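Local coordinates for protein Xaa-Pro Dipeptidase (Alteromonas macleodii, PDB 2QS8) that probably acts as a metal-dependent carboxypeptidase or dipeptidase of the amidohydrolase superfamily, and binds methionine in its active site, at residues V232-H237 with A248-I253. Residues are numbered along the deposited sequence; the frame is centred on the assembly and turned at random.
Sequences VAVHAH and AGVDSI. With MET (methionine), chain D.
Parallel strand pairing sets Ala233 beside Ser252 and Val234 beside Ile253, a buried contact between neighbouring barrel strands 231-236 and 252-253 of a beta-alpha-beta unit linked by helix 239-248. Val234 N donates to Ser252 O at 2.8 Å. Two residues earlier on strand 231-236, Val232 O takes two N-H groups, Asp251 N at 3.0 Å and, weakly, Ser252 N. Asp251 extends the ladder with its side chain: CG lies anti to its carbonyl carbon (chi1 -61°), which brings OD2 to Val232 N at 2.7 Å, met on the anti side of the carboxylate, while OD1 forms a salt bridge with Arg367. An alanine here would probably leave Val232 N without this acceptor and Arg367 without this carboxylate. On the helix side, Val250 CG1 meets Val234 CG2 at 3.4 Å and Val232 CG1 at 3.6 Å, its side chain crossing each valine at about a right angle. Farther along, Ile253 CD1 reaches Val234 CB at 4.0 Å; from helix 239-248, Ala245 packs on Val234 and Val250, and Met242 on Ile253. On the other face, Ser252 OG lies beside Ala233 and is hydrogen-bonded to Glu254 and Arg111. Beyond the paired residues, His237 NE2 donates a nearly straight bond (2.7 Å, 166°) to the carboxylate O of the bound methionine, and the edge of the His235 ring faces the same oxygen. Such a right-handed parallel crossover, with active-site residues at and just beyond the carboxy-terminal end of a strand, is characteristic of the TIM barrel of amidohydrolases.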
ATOM      1  N   VAL A 232       1.386  -7.090 -24.023  1.00 21.44           N
ATOM      2  CA  VAL A 232       0.504  -7.613 -22.997  1.00 19.45           C
ATOM      3  C   VAL A 232      -0.497  -8.626 -23.563  1.00 22.36           C
ATOM      4  O   VAL A 232      -1.358  -8.276 -24.373  1.00 21.92           O
ATOM      5  CB  VAL A 232      -0.263  -6.454 -22.291  1.00 20.35           C
ATOM      6  CG1 VAL A 232      -1.240  -6.992 -21.255  1.00 15.84           C
ATOM      7  CG2 VAL A 232       0.732  -5.510 -21.629  1.00 17.06           C
ATOM      8  N   ALA A 233      -0.354  -9.883 -23.150  1.00 21.15           N
ATOM      9  CA  ALA A 233      -1.256 -10.958 -23.563  1.00 22.55           C
ATOM     10  C   ALA A 233      -2.268 -11.082 -22.414  1.00 23.08           C
ATOM     11  O   ALA A 233      -1.907 -10.913 -21.251  1.00 23.22           O
ATOM     12  CB  ALA A 233      -0.484 -12.262 -23.739  1.00 20.22           C
ATOM     13  N   VAL A 234      -3.524 -11.383 -22.732  1.00 23.95           N
ATOM     14  CA  VAL A 234      -4.549 -11.456 -21.694  1.00 22.56           C
ATOM     15  C   VAL A 234      -5.490 -12.664 -21.711  1.00 23.77           C
ATOM     16  O   VAL A 234      -6.248 -12.867 -22.657  1.00 25.13           O
ATOM     17  CB  VAL A 234      -5.422 -10.163 -21.713  1.00 21.48           C
ATOM     18  CG1 VAL A 234      -6.485 -10.204 -20.611  1.00 17.87           C
ATOM     19  CG2 VAL A 234      -4.536  -8.943 -21.550  1.00 20.36           C
ATOM     20  N   HIS A 235      -5.437 -13.462 -20.650  1.00 23.86           N
ATOM     21  CA  HIS A 235      -6.331 -14.607 -20.507  1.00 22.70           C
ATOM     22  C   HIS A 235      -7.714 -14.012 -20.217  1.00 21.82           C
ATOM     23  O   HIS A 235      -7.838 -13.141 -19.360  1.00 18.42           O
ATOM     24  CB  HIS A 235      -5.893 -15.471 -19.316  1.00 25.37           C
ATOM     25  CG  HIS A 235      -6.927 -16.444 -18.849  1.00 25.72           C
ATOM     26  ND1 HIS A 235      -6.931 -17.766 -19.224  1.00 27.81           N
ATOM     27  CD2 HIS A 235      -7.987 -16.287 -18.023  1.00 26.06           C
ATOM     28  CE1 HIS A 235      -7.946 -18.387 -18.651  1.00 29.82           C
ATOM     29  NE2 HIS A 235      -8.603 -17.508 -17.916  1.00 28.94           N
ATOM     30  N   ALA A 236      -8.745 -14.468 -20.926  1.00 21.70           N
ATOM     31  CA  ALA A 236     -10.089 -13.957 -20.687  1.00 22.54           C
ATOM     32  C   ALA A 236     -11.186 -14.810 -21.311  1.00 23.69           C
ATOM     33  O   ALA A 236     -11.199 -15.040 -22.517  1.00 23.97           O
ATOM     34  CB  ALA A 236     -10.203 -12.531 -21.192  1.00 23.54           C
ATOM     35  N   HIS A 237     -12.105 -15.274 -20.473  1.00 25.00           N
ATOM     36  CA  HIS A 237     -13.225 -16.081 -20.933  1.00 25.95           C
ATOM     37  C   HIS A 237     -14.490 -15.225 -20.849  1.00 26.24           C
ATOM     38  O   HIS A 237     -15.237 -15.128 -21.816  1.00 26.85           O
ATOM     39  CB  HIS A 237     -13.388 -17.333 -20.058  1.00 25.59           C
ATOM     40  CG  HIS A 237     -12.290 -18.335 -20.212  1.00 26.72           C
ATOM     41  ND1 HIS A 237     -12.015 -18.960 -21.408  1.00 28.34           N
ATOM     42  CD2 HIS A 237     -11.418 -18.847 -19.312  1.00 28.25           C
ATOM     43  CE1 HIS A 237     -11.021 -19.817 -21.239  1.00 27.80           C
ATOM     44  NE2 HIS A 237     -10.641 -19.767 -19.976  1.00 27.26           N
ATOM     45  N   ALA A 248      -8.358  -1.153 -22.357  1.00 28.56           N
ATOM     46  CA  ALA A 248      -7.119  -0.681 -21.739  1.00 27.66           C
ATOM     47  C   ALA A 248      -5.987  -0.622 -22.759  1.00 27.43           C
ATOM     48  O   ALA A 248      -5.009   0.106 -22.570  1.00 27.62           O
ATOM     49  CB  ALA A 248      -6.725  -1.578 -20.560  1.00 25.99           C
ATOM     50  N   GLY A 249      -6.117  -1.403 -23.829  1.00 27.20           N
ATOM     51  CA  GLY A 249      -5.107  -1.395 -24.873  1.00 26.54           C
ATOM     52  C   GLY A 249      -4.151  -2.572 -24.931  1.00 25.62           C
ATOM     53  O   GLY A 249      -3.043  -2.434 -25.448  1.00 25.78           O
ATOM     54  N   VAL A 250      -4.563  -3.727 -24.418  1.00 24.80           N
ATOM     55  CA  VAL A 250      -3.688  -4.888 -24.443  1.00 24.54           C
ATOM     56  C   VAL A 250      -3.489  -5.341 -25.896  1.00 25.46           C
ATOM     57  O   VAL A 250      -4.272  -4.984 -26.772  1.00 25.73           O
ATOM     58  CB  VAL A 250      -4.248  -6.043 -23.575  1.00 23.37           C
ATOM     59  CG1 VAL A 250      -4.432  -5.564 -22.153  1.00 21.11           C
ATOM     60  CG2 VAL A 250      -5.568  -6.540 -24.129  1.00 21.13           C
ATOM     61  N   ASP A 251      -2.431  -6.113 -26.143  1.00 25.35           N
ATOM     62  CA  ASP A 251      -2.104  -6.588 -27.482  1.00 26.86           C
ATOM     63  C   ASP A 251      -2.909  -7.791 -27.958  1.00 26.92           C
ATOM     64  O   ASP A 251      -3.213  -7.911 -29.147  1.00 27.83           O
ATOM     65  CB  ASP A 251      -0.611  -6.901 -27.557  1.00 27.80           C
ATOM     66  CG  ASP A 251       0.241  -5.678 -27.300  1.00 31.54           C
ATOM     67  OD1 ASP A 251       0.425  -4.873 -28.237  1.00 36.58           O
ATOM     68  OD2 ASP A 251       0.704  -5.504 -26.151  1.00 30.05           O
ATOM     69  N   SER A 252      -3.266  -8.679 -27.040  1.00 24.86           N
ATOM     70  CA  SER A 252      -4.024  -9.851 -27.433  1.00 25.38           C
ATOM     71  C   SER A 252      -4.888 -10.453 -26.326  1.00 26.24           C
ATOM     72  O   SER A 252      -4.592 -10.330 -25.134  1.00 25.88           O
ATOM     73  CB  SER A 252      -3.069 -10.921 -27.981  1.00 24.29           C
ATOM     74  OG  SER A 252      -2.155 -11.355 -26.992  1.00 23.04           O
ATOM     75  N   ILE A 253      -5.975 -11.084 -26.753  1.00 24.47           N
ATOM     76  CA  ILE A 253      -6.899 -11.751 -25.861  1.00 25.30           C
ATOM     77  C   ILE A 253      -6.753 -13.247 -26.154  1.00 26.49           C
ATOM     78  O   ILE A 253      -6.845 -13.670 -27.311  1.00 27.65           O
ATOM     79  CB  ILE A 253      -8.360 -11.338 -26.141  1.00 26.72           C
ATOM     80  CG1 ILE A 253      -8.576  -9.851 -25.825  1.00 23.43           C
ATOM     81  CG2 ILE A 253      -9.298 -12.221 -25.345  1.00 25.66           C
ATOM     82  CD1 ILE A 253      -8.254  -9.468 -24.398  1.00 22.47           C
TER
HETATM   83  N   MET D 600      -5.779 -22.760 -19.818  1.00 39.57           N
HETATM   84  CA  MET D 600      -7.174 -22.282 -20.053  1.00 38.07           C
HETATM   85  C   MET D 600      -7.981 -22.226 -18.759  1.00 36.81           C
HETATM   86  O   MET D 600      -8.966 -21.462 -18.720  1.00 35.27           O
HETATM   87  CB  MET D 600      -7.877 -23.210 -21.042  1.00 41.37           C
HETATM   88  CG  MET D 600      -9.271 -22.764 -21.388  1.00 44.20           C
HETATM   89  SD  MET D 600      -9.942 -23.742 -22.686  1.00 50.81           S
HETATM   90  CE  MET D 600      -8.931 -23.191 -24.030  1.00 47.95           C
HETATM   91  OXT MET D 600      -7.620 -22.955 -17.809  1.00 34.66           O